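Long-range contacts in peptidoglycan D,D-transpeptidase MrdA (Pseudomonas aeruginosa, PDB 7KIS), which probably catalyses the cross-linking of peptidoglycan as a penicillin-binding transpeptidase, and is caught here with a diazabicyclooctane inhibitor bound in its active site: residues A380-S384 / R521-R525; H565-V569 / S590-A596; M513-H518 / Y533-S539. All blocks are in the same frame, centred on the assembly; numbering follows the deposited sequence.

How the interactions relate
All three contacts belong to the transpeptidase domain and touch the inhibitor C9D, but they differ in depth and chemistry. Interaction 1 is a surface contact, in which a helix end and a loop meet largely through arginine and tyrosine groups and weak polar bonds. Interactions 2 and 3 are buried helix-on-strand packings on neighbouring strands, 566-572 and 536-541, joined by Val569 O and Lys538 N at 3.0 Å. Interaction 2 is apolar and has no hydrogen bond between its segments, whereas interaction 3 adds weak polar links. Near the pocket interactions 1 and 3 meet: Ser384 OG lies 2.9 Å from Lys538 NZ, and Thr523 OG1 3.1 Å from Ser539 OG.

Interaction 1. Residues A380-S384 / R521-R525; sequences AIYRS and RGTAR. With C9D ((2S,5R)-1-formyl-N'-[(3R)-pyrrolidine-3-carbonyl]-5-[(sulfooxy)amino]piperidine-2-carbohydrazide), chain C.
The helix containing 380-382 ends in a Schellman motif at Ser384, which adopts a left-handed conformation (phi/psi 43/64), and the loop 521-525 runs past this end. Register is set by Tyr382 and Gly522, with CA atoms 4.8 Å apart. Arg521 comes first: its long side chain reaches over to the Tyr382 phenol (chi1 p), where NH2 donates a weak hydrogen bond to OH (2.7 Å). Gly522 CA lies 3.4 Å from Tyr382 O in a CA-H...O contact. Thr523 N gives that same oxygen a weak hydrogen bond (3.3 Å), while its OG1 is bonded to Ser539. Gly522 to Arg525 form a type I turn, with Ala524 as N-cap of the next helix; Arg525 NH1 bonds weakly back to Gly522 O (2.7 Å). Thr523 CB comes within 3.4 Å of C9D OAE and Ser384 OG within 3.6 Å of C9D CAM, lining the pocket where Ser384 opens a Ser-Asn-Asp sequence at the position of the SxN motif of penicillin-binding proteins.

Interaction 2. Residues H565-V569 / S590-A596; sequences HALFV and SGSGVAA. With C9D ((2S,5R)-1-formyl-N'-[(3R)-pyrrolidine-3-carbonyl]-5-[(sulfooxy)amino]piperidine-2-carbohydrazide), chain C.
Strand 566-569 lies across the first turns of helix 591-596, their axes 6.7 Å apart at a crossing angle of -70°. Alternation along the strand turns Ala566 and Phe568 toward the helix, and the hollow between them takes the methyl of Ala595: its CB is 3.9 Å from Ala566 CB, 3.7 Å from Phe568 CB and 3.6 Å from Leu567 C. Ala566 is itself a small bump, its CB fitting between Ser590 O (3.4 Å) and Val594 CG1 (3.7 Å). Phe568, with chi1 t, lays its ring beneath Ala596, whose CB stands 3.8 Å from the ring centroid in a CH-pi contact. Gly591 CA is 3.6 Å from Leu567 O; a CB here would clash with that oxygen, so a bare backbone suits the spot. The helix opens with a wider pi-type turn at 591-595, and Ser592 N approaches C9D OAF at 2.6 Å. Strand 566-572 runs antiparallel between strands 579-585 and 536-541; Leu567 and Val569 point away from helix 591-607 and pack on Leu462 of helix 459-470.

Interaction 3. Residues M513-H518 / Y533-S539; sequences MQQVVH and YLIAGKS. With C9D ((2S,5R)-1-formyl-N'-[(3R)-pyrrolidine-3-carbonyl]-5-[(sulfooxy)amino]piperidine-2-carbohydrazide), chain C.
His518 (chi1 m) carries the CD2 methyl of Leu534 over its ring face, 3.9 Å from the centroid, a CH-pi contact. At the edge NE2 can accept a weak hydrogen bond from Ile535 N (3.3 Å) or, if protonated, give one to Tyr533 O (3.4 Å). Helix 513-518 crosses strand 536-539 at 73° with axes 5.3 Å apart, so Gln514 CA and Ala536 CA come within 3.8 Å, where small Ala536 fits. Gly537 N donates a weak bond to Met513 O (3.1 Å), Gly537 O meeting Val516 CB (3.2 Å). Apolar pairs complete it: Met513 CB against Ala536 CB (4.1 Å) and Val517 CG2 against Ile535 CG2 (4.0 Å). The strand delivers Lys538, whose NZ bonds weakly to Ser384 OG and to O of Ser327, the predicted acyl-ester serine, and Ser539, whose OG is hydrogen-bonded to Thr523 and weakly to C9D OAF (3.0 Å). Lys538 and Ser539 begin Lys-Ser-Gly-Thr, a form of the KTG motif on the edge strand of the sheet, lining the active site.

Interaction 1. Residues A380-S384 / R521-R525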
loop_
_atom_site.group_PDB
_atom_site.type_symbol
_atom_site.label_atom_id
_atom_site.label_comp_id
_atom_site.label_asym_id
_atom_site.label_seq_id
_atom_site.Cartn_x
_atom_site.Cartn_y
_atom_site.Cartn_z
ATOM N N ALA A 380 -9.658 -23.432 -0.853
ATOM C CA ALA A 380 -8.841 -22.838 0.201
ATOM C C ALA A 380 -8.839 -21.318 0.139
ATOM O O ALA A 380 -8.629 -20.667 1.166
ATOM C CB ALA A 380 -7.412 -23.355 0.118
ATOM N N ILE A 381 -9.025 -20.734 -1.045
ATOM C CA ILE A 381 -8.961 -19.280 -1.157
ATOM C C ILE A 381 -10.304 -18.641 -0.821
ATOM O O ILE A 381 -10.382 -17.755 0.038
ATOM C CB ILE A 381 -8.466 -18.865 -2.555
ATOM C CG1 ILE A 381 -7.047 -19.392 -2.790
ATOM C CG2 ILE A 381 -8.495 -17.353 -2.689
ATOM C CD1 ILE A 381 -6.244 -18.604 -3.806
ATOM N N TYR A 382 -11.389 -19.077 -1.474
ATOM C CA TYR A 382 -12.668 -18.418 -1.233
ATOM C C TYR A 382 -13.294 -18.800 0.104
ATOM O O TYR A 382 -14.302 -18.200 0.489
ATOM C CB TYR A 382 -13.660 -18.685 -2.379
ATOM C CG TYR A 382 -14.043 -20.128 -2.654
ATOM C CD1 TYR A 382 -14.806 -20.862 -1.748
ATOM C CD2 TYR A 382 -13.691 -20.738 -3.850
ATOM C CE1 TYR A 382 -15.168 -22.171 -2.012
ATOM C CE2 TYR A 382 -14.049 -22.045 -4.123
ATOM C CZ TYR A 382 -14.789 -22.756 -3.202
ATOM O OH TYR A 382 -15.147 -24.058 -3.473
ATOM N N ARG A 383 -12.729 -19.774 0.815
ATOM C CA ARG A 383 -13.089 -20.028 2.200
ATOM C C ARG A 383 -11.987 -19.647 3.175
ATOM O O ARG A 383 -12.215 -19.691 4.388
ATOM C CB ARG A 383 -13.458 -21.504 2.403
ATOM C CG ARG A 383 -14.809 -21.882 1.824
ATOM C CD ARG A 383 -15.705 -22.533 2.866
ATOM N NE ARG A 383 -15.871 -21.699 4.053
ATOM C CZ ARG A 383 -16.752 -20.710 4.155
ATOM N NH1 ARG A 383 -17.553 -20.422 3.139
ATOM N NH2 ARG A 383 -16.834 -20.005 5.275
ATOM N N SER A 384 -10.822 -19.246 2.677
ATOM C CA SER A 384 -9.638 -18.959 3.485
ATOM C C SER A 384 -9.435 -20.023 4.563
ATOM O O SER A 384 -9.470 -19.757 5.765
ATOM C CB SER A 384 -9.735 -17.566 4.104
ATOM O OG SER A 384 -8.523 -17.222 4.758
ATOM N N ARG A 521 -19.997 -19.547 -1.950
ATOM C CA ARG A 521 -19.524 -19.766 -0.589
ATOM C C ARG A 521 -18.330 -18.879 -0.265
ATOM O O ARG A 521 -17.498 -19.233 0.573
ATOM C CB ARG A 521 -19.146 -21.228 -0.375
ATOM C CG ARG A 521 -20.262 -22.119 0.106
ATOM C CD ARG A 521 -19.703 -23.505 0.216
ATOM N NE ARG A 521 -18.668 -23.688 -0.799
ATOM C CZ ARG A 521 -18.330 -24.860 -1.312
ATOM N NH1 ARG A 521 -18.943 -25.949 -0.892
ATOM N NH2 ARG A 521 -17.380 -24.945 -2.234
ATOM N N GLY A 522 -18.235 -17.723 -0.912
ATOM C CA GLY A 522 -17.150 -16.814 -0.624
ATOM C C GLY A 522 -17.370 -16.081 0.685
ATOM O O GLY A 522 -18.497 -15.865 1.125
ATOM N N THR A 523 -16.261 -15.706 1.324
ATOM C CA THR A 523 -16.360 -14.969 2.578
ATOM C C THR A 523 -17.013 -13.611 2.368
ATOM O O THR A 523 -17.741 -13.127 3.242
ATOM C CB THR A 523 -14.976 -14.805 3.206
ATOM O OG1 THR A 523 -14.113 -14.119 2.290
ATOM C CG2 THR A 523 -14.379 -16.164 3.538
ATOM N N ALA A 524 -16.770 -12.986 1.218
ATOM C CA ALA A 524 -17.323 -11.680 0.877
ATOM C C ALA A 524 -18.343 -11.793 -0.251
ATOM O O ALA A 524 -18.402 -10.948 -1.145
ATOM C CB ALA A 524 -16.211 -10.705 0.500
ATOM N N ARG A 525 -19.161 -12.851 -0.218
ATOM C CA ARG A 525 -20.150 -13.062 -1.271
ATOM C C ARG A 525 -21.204 -11.963 -1.284
ATOM O O ARG A 525 -21.776 -11.662 -2.339
ATOM C CB ARG A 525 -20.815 -14.427 -1.087
ATOM C CG ARG A 525 -21.370 -14.646 0.315
ATOM C CD ARG A 525 -22.175 -15.932 0.422
ATOM N NE ARG A 525 -22.528 -16.227 1.808
ATOM C CZ ARG A 525 -21.732 -16.863 2.662
ATOM N NH1 ARG A 525 -20.535 -17.276 2.272
ATOM N NH2 ARG A 525 -22.133 -17.087 3.907
HETATM O OAF C9D C . -13.013 -11.633 6.232
HETATM S SAY C9D C . -12.827 -12.926 7.010
HETATM O OAD C9D C . -13.371 -12.788 8.416
HETATM O OAE C9D C . -13.651 -13.894 6.190
HETATM O OAR C9D C . -11.194 -13.389 7.046
HETATM N NAQ C9D C . -11.136 -14.822 6.957
HETATM C CAU C9D C . -10.627 -15.412 8.263
HETATM C CAJ C9D C . -10.604 -14.351 9.298
HETATM C CB C9D C . -9.950 -14.782 10.550
HETATM C CAM C9D C . -9.262 -16.062 8.031
HETATM N N C9D C . -8.161 -15.502 8.903
HETATM C CAG C9D C . -7.039 -14.814 8.263
HETATM O OAA C9D C . -6.527 -13.886 8.808
HETATM C CA C9D C . -8.485 -15.152 10.338
HETATM C C C9D C . -8.163 -16.324 11.250
HETATM O O C9D C . -8.418 -16.242 12.401
HETATM N NAP C9D C . -7.545 -17.565 10.725
HETATM N NAO C9D C . -7.288 -18.605 11.658
HETATM C CAS C9D C . -6.332 -18.390 12.745
HETATM O OAB C9D C . -5.757 -17.356 12.848
HETATM C CAV C9D C . -6.074 -19.544 13.789
HETATM C CAI C9D C . -7.468 -20.142 14.196
HETATM C CAH C9D C . -7.744 -19.601 15.661
HETATM N NAN C9D C . -6.517 -19.394 16.179
HETATM C CAL C9D C . -5.538 -19.005 14.919
#

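Interaction 2. Residues H565-V569 / S590-A596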
loop_
_atom_site.group_PDB
_atom_site.type_symbol
_atom_site.label_atom_id
_atom_site.label_comp_id
_atom_site.label_asym_id
_atom_site.label_seq_id
_atom_site.Cartn_x
_atom_site.Cartn_y
_atom_site.Cartn_z
ATOM N N HIS A 565 -7.623 -5.565 13.532
ATOM C CA HIS A 565 -7.842 -4.840 12.285
ATOM C C HIS A 565 -8.403 -5.740 11.191
ATOM O O HIS A 565 -8.010 -6.903 11.052
ATOM C CB HIS A 565 -6.534 -4.213 11.801
ATOM C CG HIS A 565 -5.727 -3.571 12.885
ATOM N ND1 HIS A 565 -6.273 -2.698 13.801
ATOM C CD2 HIS A 565 -4.414 -3.671 13.198
ATOM C CE1 HIS A 565 -5.332 -2.290 14.632
ATOM N NE2 HIS A 565 -4.194 -2.865 14.288
ATOM N N ALA A 566 -9.331 -5.188 10.411
ATOM C CA ALA A 566 -9.895 -5.862 9.250
ATOM C C ALA A 566 -9.141 -5.455 7.990
ATOM O O ALA A 566 -8.835 -4.276 7.789
ATOM C CB ALA A 566 -11.381 -5.533 9.104
ATOM N N LEU A 567 -8.844 -6.437 7.140
ATOM C CA LEU A 567 -8.062 -6.221 5.932
ATOM C C LEU A 567 -8.798 -6.783 4.723
ATOM O O LEU A 567 -9.496 -7.796 4.817
ATOM C CB LEU A 567 -6.674 -6.874 6.035
ATOM C CG LEU A 567 -5.518 -6.037 6.587
ATOM C CD1 LEU A 567 -5.739 -5.707 8.052
ATOM C CD2 LEU A 567 -4.199 -6.768 6.405
ATOM N N PHE A 568 -8.634 -6.113 3.583
ATOM C CA PHE A 568 -9.170 -6.613 2.317
ATOM C C PHE A 568 -8.382 -5.996 1.175
ATOM O O PHE A 568 -8.279 -4.768 1.083
ATOM C CB PHE A 568 -10.659 -6.286 2.173
ATOM C CG PHE A 568 -11.334 -7.005 1.032
ATOM C CD1 PHE A 568 -11.250 -6.525 -0.263
ATOM C CD2 PHE A 568 -12.060 -8.158 1.256
ATOM C CE1 PHE A 568 -11.874 -7.177 -1.307
ATOM C CE2 PHE A 568 -12.682 -8.820 0.217
ATOM C CZ PHE A 568 -12.589 -8.328 -1.068
ATOM N N VAL A 569 -7.831 -6.844 0.313
ATOM C CA VAL A 569 -7.186 -6.413 -0.916
ATOM C C VAL A 569 -8.026 -6.899 -2.095
ATOM O O VAL A 569 -8.923 -7.727 -1.947
ATOM C CB VAL A 569 -5.734 -6.921 -1.019
ATOM C CG1 VAL A 569 -4.981 -6.644 0.272
ATOM C CG2 VAL A 569 -5.713 -8.406 -1.348
ATOM N N SER A 590 -14.135 -7.554 11.007
ATOM C CA SER A 590 -14.621 -8.340 9.874
ATOM C C SER A 590 -13.957 -7.853 8.591
ATOM O O SER A 590 -14.356 -6.839 8.022
ATOM C CB SER A 590 -16.142 -8.241 9.774
ATOM O OG SER A 590 -16.680 -9.224 8.904
ATOM N N GLY A 591 -12.961 -8.592 8.114
ATOM C CA GLY A 591 -12.389 -8.266 6.821
ATOM C C GLY A 591 -13.421 -8.392 5.716
ATOM O O GLY A 591 -13.422 -7.633 4.750
ATOM N N SER A 592 -14.307 -9.363 5.845
ATOM C CA SER A 592 -15.395 -9.570 4.902
ATOM C C SER A 592 -16.545 -8.569 5.057
ATOM O O SER A 592 -17.288 -8.364 4.085
ATOM C CB SER A 592 -15.913 -10.976 5.035
ATOM O OG SER A 592 -16.259 -11.241 6.371
ATOM N N GLY A 593 -16.730 -7.968 6.235
ATOM C CA GLY A 593 -17.917 -7.168 6.495
ATOM C C GLY A 593 -17.733 -5.662 6.505
ATOM O O GLY A 593 -18.692 -4.925 6.247
ATOM N N VAL A 594 -16.527 -5.177 6.808
ATOM C CA VAL A 594 -16.227 -3.749 6.806
ATOM C C VAL A 594 -15.126 -3.401 5.807
ATOM O O VAL A 594 -15.246 -2.432 5.051
ATOM C CB VAL A 594 -15.874 -3.236 8.227
ATOM C CG1 VAL A 594 -14.763 -4.046 8.859
ATOM C CG2 VAL A 594 -15.505 -1.760 8.200
ATOM N N ALA A 595 -14.044 -4.184 5.784
ATOM C CA ALA A 595 -12.938 -3.870 4.884
ATOM C C ALA A 595 -13.293 -4.165 3.433
ATOM O O ALA A 595 -12.796 -3.490 2.524
ATOM C CB ALA A 595 -11.688 -4.649 5.294
ATOM N N ALA A 596 -14.151 -5.161 3.194
ATOM C CA ALA A 596 -14.531 -5.477 1.818
ATOM C C ALA A 596 -15.410 -4.395 1.199
ATOM O O ALA A 596 -15.134 -3.987 0.057
ATOM C CB ALA A 596 -15.197 -6.855 1.761
HETATM O OAF C9D C . -13.013 -11.633 6.232
HETATM S SAY C9D C . -12.827 -12.926 7.010
HETATM O OAD C9D C . -13.371 -12.788 8.416
HETATM O OAE C9D C . -13.651 -13.894 6.190
HETATM O OAR C9D C . -11.194 -13.389 7.046
HETATM N NAQ C9D C . -11.136 -14.822 6.957
HETATM C CAU C9D C . -10.627 -15.412 8.263
HETATM C CAJ C9D C . -10.604 -14.351 9.298
HETATM C CB C9D C . -9.950 -14.782 10.550
HETATM C CAM C9D C . -9.262 -16.062 8.031
HETATM N N C9D C . -8.161 -15.502 8.903
HETATM C CAG C9D C . -7.039 -14.814 8.263
HETATM O OAA C9D C . -6.527 -13.886 8.808
HETATM C CA C9D C . -8.485 -15.152 10.338
HETATM C C C9D C . -8.163 -16.324 11.250
HETATM O O C9D C . -8.418 -16.242 12.401
HETATM N NAP C9D C . -7.545 -17.565 10.725
HETATM N NAO C9D C . -7.288 -18.605 11.658
HETATM C CAS C9D C . -6.332 -18.390 12.745
HETATM O OAB C9D C . -5.757 -17.356 12.848
HETATM C CAV C9D C . -6.074 -19.544 13.789
HETATM C CAI C9D C . -7.468 -20.142 14.196
HETATM C CAH C9D C . -7.744 -19.601 15.661
HETATM N NAN C9D C . -6.517 -19.394 16.179
HETATM C CAL C9D C . -5.538 -19.005 14.919
#

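Interaction 3. Residues M513-H518 / Y533-S539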
loop_
_atom_site.group_PDB
_atom_site.type_symbol
_atom_site.label_atom_id
_atom_site.label_comp_id
_atom_site.label_asym_id
_atom_site.label_seq_id
_atom_site.Cartn_x
_atom_site.Cartn_y
_atom_site.Cartn_z
ATOM N N MET A 513 -9.273 -15.947 -5.891
ATOM C CA MET A 513 -9.594 -14.622 -5.374
ATOM C C MET A 513 -10.899 -14.099 -5.957
ATOM O O MET A 513 -11.617 -13.341 -5.296
ATOM C CB MET A 513 -8.460 -13.645 -5.681
ATOM C CG MET A 513 -7.145 -13.961 -5.000
ATOM S SD MET A 513 -5.879 -12.753 -5.434
ATOM C CE MET A 513 -6.479 -11.300 -4.576
ATOM N N GLN A 514 -11.214 -14.480 -7.197
ATOM C CA GLN A 514 -12.443 -14.015 -7.829
ATOM C C GLN A 514 -13.676 -14.577 -7.132
ATOM O O GLN A 514 -14.669 -13.864 -6.947
ATOM C CB GLN A 514 -12.437 -14.406 -9.305
ATOM C CG GLN A 514 -13.426 -13.659 -10.167
ATOM C CD GLN A 514 -13.217 -13.942 -11.637
ATOM O OE1 GLN A 514 -14.149 -14.320 -12.347
ATOM N NE2 GLN A 514 -11.986 -13.768 -12.105
ATOM N N GLN A 515 -13.630 -15.848 -6.730
ATOM C CA GLN A 515 -14.753 -16.470 -6.041
ATOM C C GLN A 515 -14.866 -16.041 -4.584
ATOM O O GLN A 515 -15.853 -16.389 -3.927
ATOM C CB GLN A 515 -14.654 -17.995 -6.130
ATOM C CG GLN A 515 -14.676 -18.527 -7.555
ATOM C CD GLN A 515 -15.945 -18.154 -8.300
ATOM O OE1 GLN A 515 -15.929 -17.294 -9.181
ATOM N NE2 GLN A 515 -17.052 -18.803 -7.950
ATOM N N VAL A 516 -13.875 -15.314 -4.063
ATOM C CA VAL A 516 -13.979 -14.758 -2.716
ATOM C C VAL A 516 -15.168 -13.808 -2.622
ATOM O O VAL A 516 -15.886 -13.784 -1.615
ATOM C CB VAL A 516 -12.660 -14.060 -2.330
ATOM C CG1 VAL A 516 -12.808 -13.314 -1.013
ATOM C CG2 VAL A 516 -11.529 -15.072 -2.253
ATOM N N VAL A 517 -15.403 -13.024 -3.673
ATOM C CA VAL A 517 -16.389 -11.950 -3.636
ATOM C C VAL A 517 -17.668 -12.384 -4.344
ATOM O O VAL A 517 -18.765 -11.936 -3.992
ATOM C CB VAL A 517 -15.813 -10.666 -4.262
ATOM C CG1 VAL A 517 -16.810 -9.521 -4.169
ATOM C CG2 VAL A 517 -14.505 -10.290 -3.581
ATOM N N HIS A 518 -17.546 -13.275 -5.328
ATOM C CA HIS A 518 -18.686 -13.672 -6.139
ATOM C C HIS A 518 -19.085 -15.133 -5.994
ATOM O O HIS A 518 -20.167 -15.504 -6.464
ATOM C CB HIS A 518 -18.413 -13.381 -7.623
ATOM C CG HIS A 518 -18.332 -11.921 -7.946
ATOM N ND1 HIS A 518 -19.451 -11.135 -8.120
ATOM C CD2 HIS A 518 -17.267 -11.104 -8.125
ATOM C CE1 HIS A 518 -19.078 -9.896 -8.392
ATOM N NE2 HIS A 518 -17.758 -9.852 -8.402
ATOM N N TYR A 533 -19.014 -5.365 -11.700
ATOM C CA TYR A 533 -17.797 -5.868 -12.318
ATOM C C TYR A 533 -17.230 -6.967 -11.435
ATOM O O TYR A 533 -17.505 -7.029 -10.233
ATOM C CB TYR A 533 -16.762 -4.753 -12.517
ATOM C CG TYR A 533 -16.569 -3.885 -11.294
ATOM C CD1 TYR A 533 -17.294 -2.715 -11.129
ATOM C CD2 TYR A 533 -15.664 -4.239 -10.299
ATOM C CE1 TYR A 533 -17.125 -1.921 -10.014
ATOM C CE2 TYR A 533 -15.488 -3.449 -9.178
ATOM C CZ TYR A 533 -16.223 -2.291 -9.042
ATOM O OH TYR A 533 -16.058 -1.497 -7.932
ATOM N N LEU A 534 -16.431 -7.838 -12.043
ATOM C CA LEU A 534 -15.829 -8.932 -11.297
ATOM C C LEU A 534 -14.691 -8.407 -10.432
ATOM O O LEU A 534 -13.855 -7.623 -10.893
ATOM C CB LEU A 534 -15.327 -10.016 -12.251
ATOM C CG LEU A 534 -16.428 -10.809 -12.959
ATOM C CD1 LEU A 534 -15.836 -11.933 -13.792
ATOM C CD2 LEU A 534 -17.435 -11.353 -11.954
ATOM N N ILE A 535 -14.664 -8.833 -9.174
ATOM C CA ILE A 535 -13.648 -8.416 -8.216
ATOM C C ILE A 535 -12.867 -9.649 -7.794
ATOM O O ILE A 535 -13.452 -10.626 -7.308
ATOM C CB ILE A 535 -14.266 -7.721 -6.992
ATOM C CG1 ILE A 535 -15.069 -6.492 -7.423
ATOM C CG2 ILE A 535 -13.186 -7.344 -5.990
ATOM C CD1 ILE A 535 -16.130 -6.080 -6.426
ATOM N N ALA A 536 -11.551 -9.608 -7.982
ATOM C CA ALA A 536 -10.665 -10.677 -7.527
ATOM C C ALA A 536 -9.941 -10.155 -6.292
ATOM O O ALA A 536 -8.899 -9.505 -6.383
ATOM C CB ALA A 536 -9.698 -11.095 -8.628
ATOM N N GLY A 537 -10.514 -10.439 -5.124
ATOM C CA GLY A 537 -9.992 -9.948 -3.867
ATOM C C GLY A 537 -9.909 -11.056 -2.834
ATOM O O GLY A 537 -10.203 -12.219 -3.114
ATOM N N LYS A 538 -9.483 -10.666 -1.634
ATOM C CA LYS A 538 -9.450 -11.590 -0.508
ATOM C C LYS A 538 -9.421 -10.797 0.788
ATOM O O LYS A 538 -8.643 -9.847 0.919
ATOM C CB LYS A 538 -8.253 -12.538 -0.569
ATOM C CG LYS A 538 -8.318 -13.582 0.530
ATOM C CD LYS A 538 -7.149 -14.530 0.500
ATOM C CE LYS A 538 -7.403 -15.692 1.434
ATOM N NZ LYS A 538 -7.975 -15.202 2.717
ATOM N N SER A 539 -10.263 -11.192 1.735
ATOM C CA SER A 539 -10.328 -10.536 3.028
ATOM C C SER A 539 -9.405 -11.221 4.027
ATOM O O SER A 539 -8.974 -12.361 3.841
ATOM C CB SER A 539 -11.760 -10.539 3.563
ATOM O OG SER A 539 -12.416 -11.760 3.263
HETATM O OAF C9D C . -13.013 -11.633 6.232
HETATM S SAY C9D C . -12.827 -12.926 7.010
HETATM O OAD C9D C . -13.371 -12.788 8.416
HETATM O OAE C9D C . -13.651 -13.894 6.190
HETATM O OAR C9D C . -11.194 -13.389 7.046
HETATM N NAQ C9D C . -11.136 -14.822 6.957
HETATM C CAU C9D C . -10.627 -15.412 8.263
HETATM C CAJ C9D C . -10.604 -14.351 9.298
HETATM C CB C9D C . -9.950 -14.782 10.550
HETATM C CAM C9D C . -9.262 -16.062 8.031
HETATM N N C9D C . -8.161 -15.502 8.903
HETATM C CAG C9D C . -7.039 -14.814 8.263
HETATM O OAA C9D C . -6.527 -13.886 8.808
HETATM C CA C9D C . -8.485 -15.152 10.338
HETATM C C C9D C . -8.163 -16.324 11.250
HETATM O O C9D C . -8.418 -16.242 12.401
HETATM N NAP C9D C . -7.545 -17.565 10.725
HETATM N NAO C9D C . -7.288 -18.605 11.658
HETATM C CAS C9D C . -6.332 -18.390 12.745
HETATM O OAB C9D C . -5.757 -17.356 12.848
HETATM C CAV C9D C . -6.074 -19.544 13.789
HETATM C CAI C9D C . -7.468 -20.142 14.196
HETATM C CAH C9D C . -7.744 -19.601 15.661
HETATM N NAN C9D C . -6.517 -19.394 16.179
HETATM C CAL C9D C . -5.538 -19.005 14.919
#